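Local atomic coordinates of actin-related protein 8 (Homo sapiens, PDB entry 4FO0), a protein that binds ATP, has low basal ATPase activity, cannot polymerize, and is part of the INO80 chromatin-remodelling complex, which acts in transcriptional regulation, DNA replication and probably DNA repair. Residues A[203-208]-A[212-217]; A[233-238]-A[250-255]; A[258-263]-A[481-486]. All coordinates share one frame; numbering follows the deposited sequence.

Contact 1: A[203-208]-A[212-217]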
loop_
_atom_site.group_PDB
_atom_site.type_symbol
_atom_site.label_atom_id
_atom_site.label_comp_id
_atom_site.label_asym_id
_atom_site.label_seq_id
_atom_site.Cartn_x
_atom_site.Cartn_y
_atom_site.Cartn_z
ATOM N N LEU A 203 -15.505 8.749 -0.633
ATOM C CA LEU A 203 -14.884 7.442 -0.766
ATOM C C LEU A 203 -13.868 7.389 -1.909
ATOM O O LEU A 203 -14.219 7.551 -3.082
ATOM C CB LEU A 203 -15.945 6.364 -0.994
ATOM C CG LEU A 203 -15.427 4.926 -1.193
ATOM C CD1 LEU A 203 -14.604 4.454 0.004
ATOM C CD2 LEU A 203 -16.559 3.949 -1.443
ATOM N N LEU A 204 -12.609 7.147 -1.567
ATOM C CA LEU A 204 -11.583 6.966 -2.585
ATOM C C LEU A 204 -11.588 5.526 -3.058
ATOM O O LEU A 204 -11.674 4.598 -2.251
ATOM C CB LEU A 204 -10.217 7.273 -2.014
ATOM C CG LEU A 204 -9.719 8.699 -2.119
ATOM C CD1 LEU A 204 -10.687 9.658 -1.448
ATOM C CD2 LEU A 204 -8.339 8.751 -1.486
ATOM N N ILE A 205 -11.482 5.337 -4.366
ATOM C CA ILE A 205 -11.476 4.002 -4.931
ATOM C C ILE A 205 -10.282 3.830 -5.858
ATOM O O ILE A 205 -9.699 4.807 -6.320
ATOM C CB ILE A 205 -12.766 3.710 -5.705
ATOM C CG1 ILE A 205 -12.845 4.564 -6.972
ATOM C CG2 ILE A 205 -13.959 3.965 -4.846
ATOM C CD1 ILE A 205 -14.008 4.206 -7.840
ATOM N N PRO A 206 -9.919 2.576 -6.138
ATOM C CA PRO A 206 -8.771 2.309 -7.007
ATOM C C PRO A 206 -8.969 2.942 -8.377
ATOM O O PRO A 206 -10.092 3.146 -8.830
ATOM C CB PRO A 206 -8.775 0.785 -7.150
ATOM C CG PRO A 206 -9.618 0.274 -5.988
ATOM C CD PRO A 206 -10.636 1.350 -5.740
ATOM N N ASP A 207 -7.857 3.241 -9.028
ATOM C CA ASP A 207 -7.858 3.778 -10.376
ATOM C C ASP A 207 -8.587 2.849 -11.359
ATOM O O ASP A 207 -9.479 3.281 -12.091
ATOM C CB ASP A 207 -6.408 3.989 -10.799
ATOM C CG ASP A 207 -6.279 4.935 -11.950
ATOM O OD1 ASP A 207 -7.058 5.912 -11.994
ATOM O OD2 ASP A 207 -5.403 4.696 -12.809
ATOM N N ILE A 208 -8.178 1.580 -11.382
ATOM C CA ILE A 208 -8.932 0.500 -12.025
ATOM C C ILE A 208 -9.798 -0.145 -10.939
ATOM O O ILE A 208 -9.285 -0.794 -10.025
ATOM C CB ILE A 208 -7.985 -0.552 -12.655
ATOM C CG1 ILE A 208 -7.159 0.069 -13.778
ATOM C CG2 ILE A 208 -8.745 -1.726 -13.213
ATOM C CD1 ILE A 208 -6.000 -0.793 -14.224
ATOM N N GLN A 212 -19.129 -3.585 -9.684
ATOM C CA GLN A 212 -20.007 -4.268 -8.755
ATOM C C GLN A 212 -19.661 -3.974 -7.299
ATOM O O GLN A 212 -20.541 -3.716 -6.476
ATOM C CB GLN A 212 -19.967 -5.771 -8.991
ATOM C CG GLN A 212 -21.231 -6.453 -8.480
ATOM C CD GLN A 212 -20.950 -7.741 -7.732
ATOM O OE1 GLN A 212 -19.968 -8.441 -8.006
ATOM N NE2 GLN A 212 -21.815 -8.059 -6.771
ATOM N N HIS A 213 -18.370 -4.031 -6.993
ATOM C CA HIS A 213 -17.882 -3.869 -5.630
ATOM C C HIS A 213 -18.018 -2.464 -5.113
ATOM O O HIS A 213 -18.352 -2.262 -3.944
ATOM C CB HIS A 213 -16.423 -4.280 -5.547
ATOM C CG HIS A 213 -16.220 -5.743 -5.727
ATOM N ND1 HIS A 213 -14.980 -6.306 -5.926
ATOM C CD2 HIS A 213 -17.110 -6.762 -5.746
ATOM C CE1 HIS A 213 -15.115 -7.613 -6.059
ATOM N NE2 HIS A 213 -16.398 -7.914 -5.947
ATOM N N VAL A 214 -17.703 -1.500 -5.971
ATOM C CA VAL A 214 -17.918 -0.098 -5.656
ATOM C C VAL A 214 -19.405 0.128 -5.372
ATOM O O VAL A 214 -19.770 0.706 -4.341
ATOM C CB VAL A 214 -17.458 0.769 -6.811
ATOM C CG1 VAL A 214 -17.748 2.242 -6.540
ATOM C CG2 VAL A 214 -15.994 0.537 -7.032
ATOM N N LYS A 215 -20.254 -0.359 -6.274
ATOM C CA LYS A 215 -21.699 -0.308 -6.079
ATOM C C LYS A 215 -22.059 -0.755 -4.662
ATOM O O LYS A 215 -22.722 -0.035 -3.918
ATOM C CB LYS A 215 -22.393 -1.196 -7.108
ATOM C CG LYS A 215 -23.909 -1.173 -7.056
ATOM C CD LYS A 215 -24.522 -2.324 -7.862
ATOM C CE LYS A 215 -24.506 -3.636 -7.078
ATOM N NZ LYS A 215 -24.884 -4.817 -7.909
ATOM N N GLU A 216 -21.594 -1.941 -4.292
ATOM C CA GLU A 216 -21.854 -2.513 -2.978
ATOM C C GLU A 216 -21.398 -1.633 -1.822
ATOM O O GLU A 216 -22.048 -1.583 -0.777
ATOM C CB GLU A 216 -21.154 -3.865 -2.856
ATOM C CG GLU A 216 -21.741 -4.959 -3.723
ATOM C CD GLU A 216 -23.076 -5.445 -3.205
ATOM O OE1 GLU A 216 -23.464 -5.033 -2.088
ATOM O OE2 GLU A 216 -23.734 -6.238 -3.914
ATOM N N LEU A 217 -20.261 -0.975 -1.999
ATOM C CA LEU A 217 -19.667 -0.166 -0.945
ATOM C C LEU A 217 -20.504 1.077 -0.746
ATOM O O LEU A 217 -20.865 1.438 0.376
ATOM C CB LEU A 217 -18.238 0.230 -1.323
ATOM C CG LEU A 217 -17.215 -0.899 -1.190
ATOM C CD1 LEU A 217 -15.879 -0.485 -1.798
ATOM C CD2 LEU A 217 -17.052 -1.309 0.272
#
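Asp207 OD1, two residues beyond the Ile205 that packs on Val214, accepts hydrogen bonds from the hydroxyls of Ser236 and Ser268, with Arg273 NE as a long, weak ion-pair partner. This grip ties down the loop that leaves the C-terminal end of strand 200-205, the first strand of a beta-alpha-beta unit that passes through helix 211-225 to strand 229-234, its parallel neighbour in the sheet. Segments 203-208 and 212-217 are the first strand and the start of the connecting helix, and across them the meeting is wholly apolar.

Leu203 and Ile205, two residues apart on the strand, both direct their CB atoms at the helix, where residues 214 and 217 lie one turn apart. The side chain of Leu203 has CG anti to the backbone N (chi1 178°), and CD2 continues the chain outward until it lies 4.1 Å from Leu217 CB. The two leucines cross at about a right angle, and it is the root of Leu217, rather than its branched end, that is touched. Helix 170-187 adds to this surface, with Trp181 against Leu203 and Leu174 against Leu217.

The second pair is Ile205 and Val214. An extended chi2 of 174° carries CD1 of Ile205 towards one methyl branch of the valine, while Val232 of the next strand and Phe591 also border the isoleucine. The helix keeps its i to i+4 backbone bonding here: Glu216 N to Gln212 O and Leu217 N to His213 O, both at 3.0 Å, and near its start His213 N is bonded to Asn210 OD1. The strand-to-helix seam ends at the methyl pair Ile205 CD1 and Val214 CG2, 4.2 Å apart.

Contact 2: A[233-238]-A[250-255]. With ATP (adenosine-5'-triphosphate), chain C.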
loop_
_atom_site.group_PDB
_atom_site.type_symbol
_atom_site.label_atom_id
_atom_site.label_comp_id
_atom_site.label_asym_id
_atom_site.label_seq_id
_atom_site.Cartn_x
_atom_site.Cartn_y
_atom_site.Cartn_z
ATOM N N HIS A 233 -14.518 8.896 -5.718
ATOM C CA HIS A 233 -13.510 9.317 -6.672
ATOM C C HIS A 233 -12.320 8.366 -6.679
ATOM O O HIS A 233 -12.107 7.613 -5.732
ATOM C CB HIS A 233 -13.053 10.738 -6.368
ATOM C CG HIS A 233 -12.829 11.569 -7.592
ATOM N ND1 HIS A 233 -12.542 11.015 -8.822
ATOM C CD2 HIS A 233 -12.869 12.910 -7.777
ATOM C CE1 HIS A 233 -12.404 11.983 -9.712
ATOM N NE2 HIS A 233 -12.596 13.140 -9.103
ATOM N N GLN A 234 -11.539 8.409 -7.747
ATOM C CA GLN A 234 -10.377 7.550 -7.864
ATOM C C GLN A 234 -9.225 8.075 -7.039
ATOM O O GLN A 234 -9.004 9.281 -6.966
ATOM C CB GLN A 234 -9.955 7.444 -9.309
ATOM C CG GLN A 234 -11.061 6.953 -10.177
ATOM C CD GLN A 234 -10.757 7.186 -11.616
ATOM O OE1 GLN A 234 -10.353 6.270 -12.331
ATOM N NE2 GLN A 234 -10.921 8.427 -12.059
ATOM N N GLU A 235 -8.485 7.159 -6.427
ATOM C CA GLU A 235 -7.415 7.544 -5.534
ATOM C C GLU A 235 -6.304 8.248 -6.333
ATOM O O GLU A 235 -5.579 9.088 -5.805
ATOM C CB GLU A 235 -6.908 6.329 -4.726
ATOM C CG GLU A 235 -6.149 5.273 -5.545
ATOM C CD GLU A 235 -6.144 3.858 -4.923
ATOM O OE1 GLU A 235 -6.016 2.877 -5.694
ATOM O OE2 GLU A 235 -6.249 3.713 -3.683
ATOM N N SER A 236 -6.191 7.926 -7.615
ATOM C CA SER A 236 -5.164 8.539 -8.459
ATOM C C SER A 236 -5.427 10.034 -8.696
ATOM O O SER A 236 -4.517 10.857 -8.610
ATOM C CB SER A 236 -5.076 7.810 -9.794
ATOM O OG SER A 236 -6.375 7.623 -10.329
ATOM N N VAL A 237 -6.670 10.386 -9.005
ATOM C CA VAL A 237 -7.000 11.779 -9.215
ATOM C C VAL A 237 -6.846 12.537 -7.902
ATOM O O VAL A 237 -6.306 13.651 -7.873
ATOM C CB VAL A 237 -8.423 11.950 -9.743
ATOM C CG1 VAL A 237 -8.759 13.418 -9.843
ATOM C CG2 VAL A 237 -8.572 11.264 -11.076
ATOM N N CYS A 238 -7.315 11.926 -6.818
ATOM C CA CYS A 238 -7.182 12.531 -5.499
ATOM C C CYS A 238 -5.726 12.829 -5.165
ATOM O O CYS A 238 -5.404 13.895 -4.641
ATOM C CB CYS A 238 -7.825 11.655 -4.436
ATOM S SG CYS A 238 -9.640 11.646 -4.550
ATOM N N ILE A 250 1.016 9.479 -12.182
ATOM C CA ILE A 250 0.918 9.086 -10.776
ATOM C C ILE A 250 1.261 7.629 -10.591
ATOM O O ILE A 250 0.769 6.766 -11.323
ATOM C CB ILE A 250 -0.504 9.204 -10.232
ATOM C CG1 ILE A 250 -1.156 10.463 -10.753
ATOM C CG2 ILE A 250 -0.493 9.142 -8.688
ATOM C CD1 ILE A 250 -0.323 11.688 -10.481
ATOM N N VAL A 251 2.072 7.356 -9.581
ATOM C CA VAL A 251 2.411 5.986 -9.236
ATOM C C VAL A 251 2.085 5.792 -7.773
ATOM O O VAL A 251 2.642 6.480 -6.921
ATOM C CB VAL A 251 3.905 5.698 -9.436
ATOM C CG1 VAL A 251 4.189 4.258 -9.104
ATOM C CG2 VAL A 251 4.326 6.024 -10.858
ATOM N N ASP A 252 1.170 4.879 -7.469
ATOM C CA ASP A 252 0.878 4.602 -6.074
ATOM C C ASP A 252 1.440 3.234 -5.725
ATOM O O ASP A 252 0.884 2.209 -6.130
ATOM C CB ASP A 252 -0.627 4.672 -5.805
ATOM C CG ASP A 252 -0.986 4.432 -4.318
ATOM O OD1 ASP A 252 -0.242 3.711 -3.610
ATOM O OD2 ASP A 252 -2.027 4.965 -3.856
ATOM N N VAL A 253 2.556 3.213 -5.001
ATOM C CA VAL A 253 3.092 1.941 -4.525
ATOM C C VAL A 253 2.586 1.673 -3.126
ATOM O O VAL A 253 2.964 2.361 -2.170
ATOM C CB VAL A 253 4.628 1.896 -4.506
ATOM C CG1 VAL A 253 5.086 0.447 -4.421
ATOM C CG2 VAL A 253 5.200 2.556 -5.740
ATOM N N GLY A 254 1.712 0.684 -3.002
ATOM C CA GLY A 254 1.160 0.354 -1.707
ATOM C C GLY A 254 1.842 -0.859 -1.129
ATOM O O GLY A 254 2.958 -1.222 -1.513
ATOM N N ASP A 255 1.169 -1.501 -0.191
ATOM C CA ASP A 255 1.758 -2.667 0.412
ATOM C C ASP A 255 1.628 -3.862 -0.518
ATOM O O ASP A 255 2.461 -4.752 -0.504
ATOM C CB ASP A 255 1.127 -2.964 1.766
ATOM C CG ASP A 255 1.802 -4.127 2.469
ATOM O OD1 ASP A 255 3.044 -4.115 2.617
ATOM O OD2 ASP A 255 1.089 -5.070 2.848
HETATM P PG ATP C . -2.325 -1.065 -1.199
HETATM O O1G ATP C . -2.225 0.345 -1.712
HETATM O O2G ATP C . -3.729 -1.590 -1.025
HETATM O O3G ATP C . -1.396 -2.065 -1.856
HETATM P PB ATP C . -1.891 0.240 1.361
HETATM O O1B ATP C . -2.208 -0.444 2.664
HETATM O O2B ATP C . -2.663 1.444 0.842
HETATM O O3B ATP C . -1.771 -0.962 0.300
HETATM P PA ATP C . 0.339 1.903 1.993
HETATM O O1A ATP C . -0.103 2.003 3.430
HETATM O O2A ATP C . 0.235 3.071 1.046
HETATM O O3A ATP C . -0.325 0.590 1.370
HETATM O "O5'" ATP C . 1.864 1.431 2.012
HETATM C "C5'" ATP C . 2.191 0.319 2.829
HETATM C "C4'" ATP C . 3.593 -0.122 2.488
HETATM O "O4'" ATP C . 4.455 0.983 2.714
HETATM C "C3'" ATP C . 4.090 -1.252 3.374
HETATM O "O3'" ATP C . 4.656 -2.286 2.561
HETATM C "C2'" ATP C . 5.160 -0.610 4.223
HETATM O "O2'" ATP C . 6.208 -1.504 4.566
HETATM C "C1'" ATP C . 5.649 0.466 3.287
HETATM N N9 ATP C . 6.444 1.469 4.011
HETATM C C8 ATP C . 5.996 2.302 4.960
HETATM N N7 ATP C . 7.001 3.085 5.421
HETATM C C5 ATP C . 8.111 2.748 4.754
HETATM C C6 ATP C . 9.518 3.178 4.764
HETATM N N6 ATP C . 9.915 4.164 5.608
HETATM N N1 ATP C . 10.370 2.557 3.906
HETATM C C2 ATP C . 9.972 1.578 3.070
HETATM N N3 ATP C . 8.699 1.132 3.020
HETATM C C4 ATP C . 7.744 1.672 3.822
#
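Ser236 and Ile250 meet in plain van der Waals contact: CG1 of Ile250 lies 4.0 Å from the backbone O of Ser236, so the isoleucine meets the first turn of helix 235-243 through its main chain. Ala239 and Thr240, farther along that helix, extend the surface on which it rests. The turn itself is started by Gln234 at the N-cap position, whose O receives Cys238 N at 3.1 Å.

The electrostatic part lies one strand repeat further on. Glu235 OE2 and Asp252 OD2 come within 4.4 Å, two acidic groups facing each other near the triphosphate. Each has other company: His21 NE2 is hydrogen-bonded to Glu235 OE2, and a magnesium ion lies about 4 Å from the nearest atom of the Asp252 side chain, which probably eases the gathering of negative charge.

Within these segments the hydrogen bonds to the nucleotide come from Asp255, in the loop after the strand. Asp255 N points almost straight at the bridging oxygen O3B of ATP (3.0 Å, 163°) and makes a weak, more bent bond to O3A. With CG anti to its own N (chi1 -176°), the carboxylate turns to the ribose, where OD1 accepts from O3', although the modelled separation is doubtfully short. OD2 takes bonds from Thr25 OG1 and Trp60 NE1. A leucine in place of Asp255 would probably leave the ribose O3', Thr25 and Trp60 without the carboxylate that receives them and the sugar less firmly placed.

Close packing adds a further restraint: Gly254 CA lies 3.4 Å from ATP O1G, where a side chain would collide with the gamma phosphate. A strand ending in such a glycine-containing turn at the phosphates is the second of the two phosphate-binding loops of the actin ATPase fold, here Asp252-Val253-Gly254-Asp255.

Contact 3: A[258-263]-A[481-486]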
loop_
_atom_site.group_PDB
_atom_site.type_symbol
_atom_site.label_atom_id
_atom_site.label_comp_id
_atom_site.label_asym_id
_atom_site.label_seq_id
_atom_site.Cartn_x
_atom_site.Cartn_y
_atom_site.Cartn_z
ATOM N N THR A 258 0.471 -1.910 -7.024
ATOM C CA THR A 258 1.093 -0.708 -7.566
ATOM C C THR A 258 0.290 -0.178 -8.741
ATOM O O THR A 258 0.075 -0.903 -9.705
ATOM C CB THR A 258 2.483 -1.004 -8.073
ATOM O OG1 THR A 258 3.305 -1.391 -6.972
ATOM C CG2 THR A 258 3.068 0.230 -8.756
ATOM N N SER A 259 -0.159 1.077 -8.652
ATOM C CA SER A 259 -0.915 1.700 -9.730
ATOM C C SER A 259 -0.036 2.655 -10.491
ATOM O O SER A 259 0.757 3.386 -9.897
ATOM C CB SER A 259 -2.100 2.494 -9.189
ATOM O OG SER A 259 -3.087 1.658 -8.615
ATOM N N VAL A 260 -0.184 2.640 -11.810
ATOM C CA VAL A 260 0.380 3.666 -12.669
ATOM C C VAL A 260 -0.730 4.249 -13.542
ATOM O O VAL A 260 -1.633 3.529 -13.986
ATOM C CB VAL A 260 1.472 3.103 -13.579
ATOM C CG1 VAL A 260 2.267 4.236 -14.213
ATOM C CG2 VAL A 260 2.395 2.225 -12.781
ATOM N N CYS A 261 -0.680 5.555 -13.774
ATOM C CA CYS A 261 -1.591 6.155 -14.734
ATOM C C CYS A 261 -1.244 7.609 -14.986
ATOM O O CYS A 261 -0.486 8.225 -14.235
ATOM C CB CYS A 261 -3.044 6.009 -14.288
ATOM S SG CYS A 261 -3.611 7.222 -13.059
ATOM N N CYS A 262 -1.782 8.150 -16.067
ATOM C CA CYS A 262 -1.552 9.549 -16.384
ATOM C C CYS A 262 -2.801 10.350 -16.131
ATOM O O CYS A 262 -3.887 9.997 -16.598
ATOM C CB CYS A 262 -1.089 9.697 -17.823
ATOM S SG CYS A 262 0.547 9.014 -18.055
ATOM N N VAL A 263 -2.642 11.422 -15.368
ATOM C CA VAL A 263 -3.781 12.229 -14.972
ATOM C C VAL A 263 -3.590 13.631 -15.494
ATOM O O VAL A 263 -2.515 14.221 -15.354
ATOM C CB VAL A 263 -3.965 12.230 -13.441
ATOM C CG1 VAL A 263 -4.914 13.332 -12.999
ATOM C CG2 VAL A 263 -4.462 10.877 -12.978
ATOM N N ASP A 481 9.551 0.959 -13.496
ATOM C CA ASP A 481 9.971 1.932 -14.506
ATOM C C ASP A 481 9.419 1.658 -15.918
ATOM O O ASP A 481 8.979 2.578 -16.604
ATOM C CB ASP A 481 11.502 2.060 -14.533
ATOM C CG ASP A 481 12.218 0.714 -14.720
ATOM O OD1 ASP A 481 11.586 -0.361 -14.576
ATOM O OD2 ASP A 481 13.435 0.738 -14.997
ATOM N N LYS A 482 9.455 0.399 -16.345
ATOM C CA LYS A 482 8.842 -0.014 -17.599
ATOM C C LYS A 482 7.347 0.317 -17.640
ATOM O O LYS A 482 6.829 0.755 -18.670
ATOM C CB LYS A 482 9.039 -1.517 -17.810
ATOM C CG LYS A 482 10.479 -1.924 -17.943
ATOM C CD LYS A 482 10.645 -3.423 -18.174
ATOM C CE LYS A 482 12.118 -3.842 -18.082
ATOM N NZ LYS A 482 12.709 -3.578 -16.715
ATOM N N ALA A 483 6.662 0.091 -16.521
ATOM C CA ALA A 483 5.243 0.394 -16.410
ATOM C C ALA A 483 4.986 1.889 -16.544
ATOM O O ALA A 483 4.070 2.317 -17.246
ATOM C CB ALA A 483 4.717 -0.085 -15.096
ATOM N N ILE A 484 5.785 2.690 -15.855
ATOM C CA ILE A 484 5.641 4.128 -15.969
ATOM C C ILE A 484 5.783 4.556 -17.417
ATOM O O ILE A 484 4.952 5.293 -17.932
ATOM C CB ILE A 484 6.673 4.861 -15.125
ATOM C CG1 ILE A 484 6.336 4.668 -13.646
ATOM C CG2 ILE A 484 6.733 6.361 -15.518
ATOM C CD1 ILE A 484 7.429 5.106 -12.724
ATOM N N LEU A 485 6.844 4.085 -18.065
ATOM C CA LEU A 485 7.112 4.413 -19.457
ATOM C C LEU A 485 5.965 3.949 -20.349
ATOM O O LEU A 485 5.373 4.728 -21.092
ATOM C CB LEU A 485 8.426 3.773 -19.898
ATOM C CG LEU A 485 9.662 4.424 -19.276
ATOM C CD1 LEU A 485 10.937 3.776 -19.773
ATOM C CD2 LEU A 485 9.680 5.914 -19.536
ATOM N N HIS A 486 5.644 2.669 -20.255
ATOM C CA HIS A 486 4.559 2.108 -21.036
ATOM C C HIS A 486 3.265 2.906 -20.900
ATOM O O HIS A 486 2.574 3.160 -21.878
ATOM C CB HIS A 486 4.316 0.665 -20.626
ATOM C CG HIS A 486 3.159 0.040 -21.329
ATOM N ND1 HIS A 486 1.859 0.196 -20.900
ATOM C CD2 HIS A 486 3.101 -0.727 -22.443
ATOM C CE1 HIS A 486 1.048 -0.461 -21.711
ATOM N NE2 HIS A 486 1.777 -1.031 -22.655
#
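Val260 holds CG1 anti to its backbone N (chi1 -166°) and CG2 beside that N, and this splits its two methyls between two successive residues of helix 480-489. CG1 settles on Ile484, 3.8 Å from the CA of that residue, while CG2 meets Ala483 CB at 4.0 Å. In Ile484 a chi1 of -70° sets CG1 beside the backbone N and brings it to 4.1 Å from Val260 CG1. One valine therefore bears on the helix backbone as well as on the side chains, with CG1 also 4.0 Å from the carbonyl oxygen Ala483 O. The small side chain of Ala483 is consistent with the close approach of strand and helix, the CA atoms of Val260 and Ile484 being 6.2 Å apart.

No polar bond crosses between 258-263 and 481-486, and all three touching residues are buried. The same apolar layer runs on: Ile484 also touches Val251 of the adjacent strand 247-253, Ala483 touches Leu276 of strand 274-276, and Val260 itself adjoins Cys249. The helix thus rests on several neighbouring strands at once. Cys261, next in the strand, points its CB away from the helix, to the other side of the sheet, where it borders Asp207 and Ser268.

Polar anchors lie away from the seam. Asp481 OD2 forms a salt bridge with Arg523 NH2, and its OD1 takes a weak bond from Lys482 N at 2.9 Å. Thr258 OG1 is bonded to Tyr278 O, tying the start of the strand to the chain beyond strand 274-276.

A helix laid over the middle of a mixed sheet, apolar face inward, is the alpha/beta layering of the second of the two RNase H-like domains of the actin fold, between which the nucleotide is held.

Overall arrangement
Along the chain the contacts follow in series, contact 1 closing before contact 2 opens and contact 2 before contact 3. Contacts 1 and 2 lie 13 Å apart between centres and share the sheet of parallel neighbours 200-205 and 229-234; contacts 2 and 3 lie 11 Å apart and share the six-stranded sheet, where strands 247-253 and 258-264 run antiparallel side by side. Contact 2 therefore bridges the two sheets, with helix 235-243 leading from one to the other and ATP at the cleft between them. Contacts 1 and 3, 21 Å apart, pack a helix on each of the two sheets, one in each half of the actin-like core.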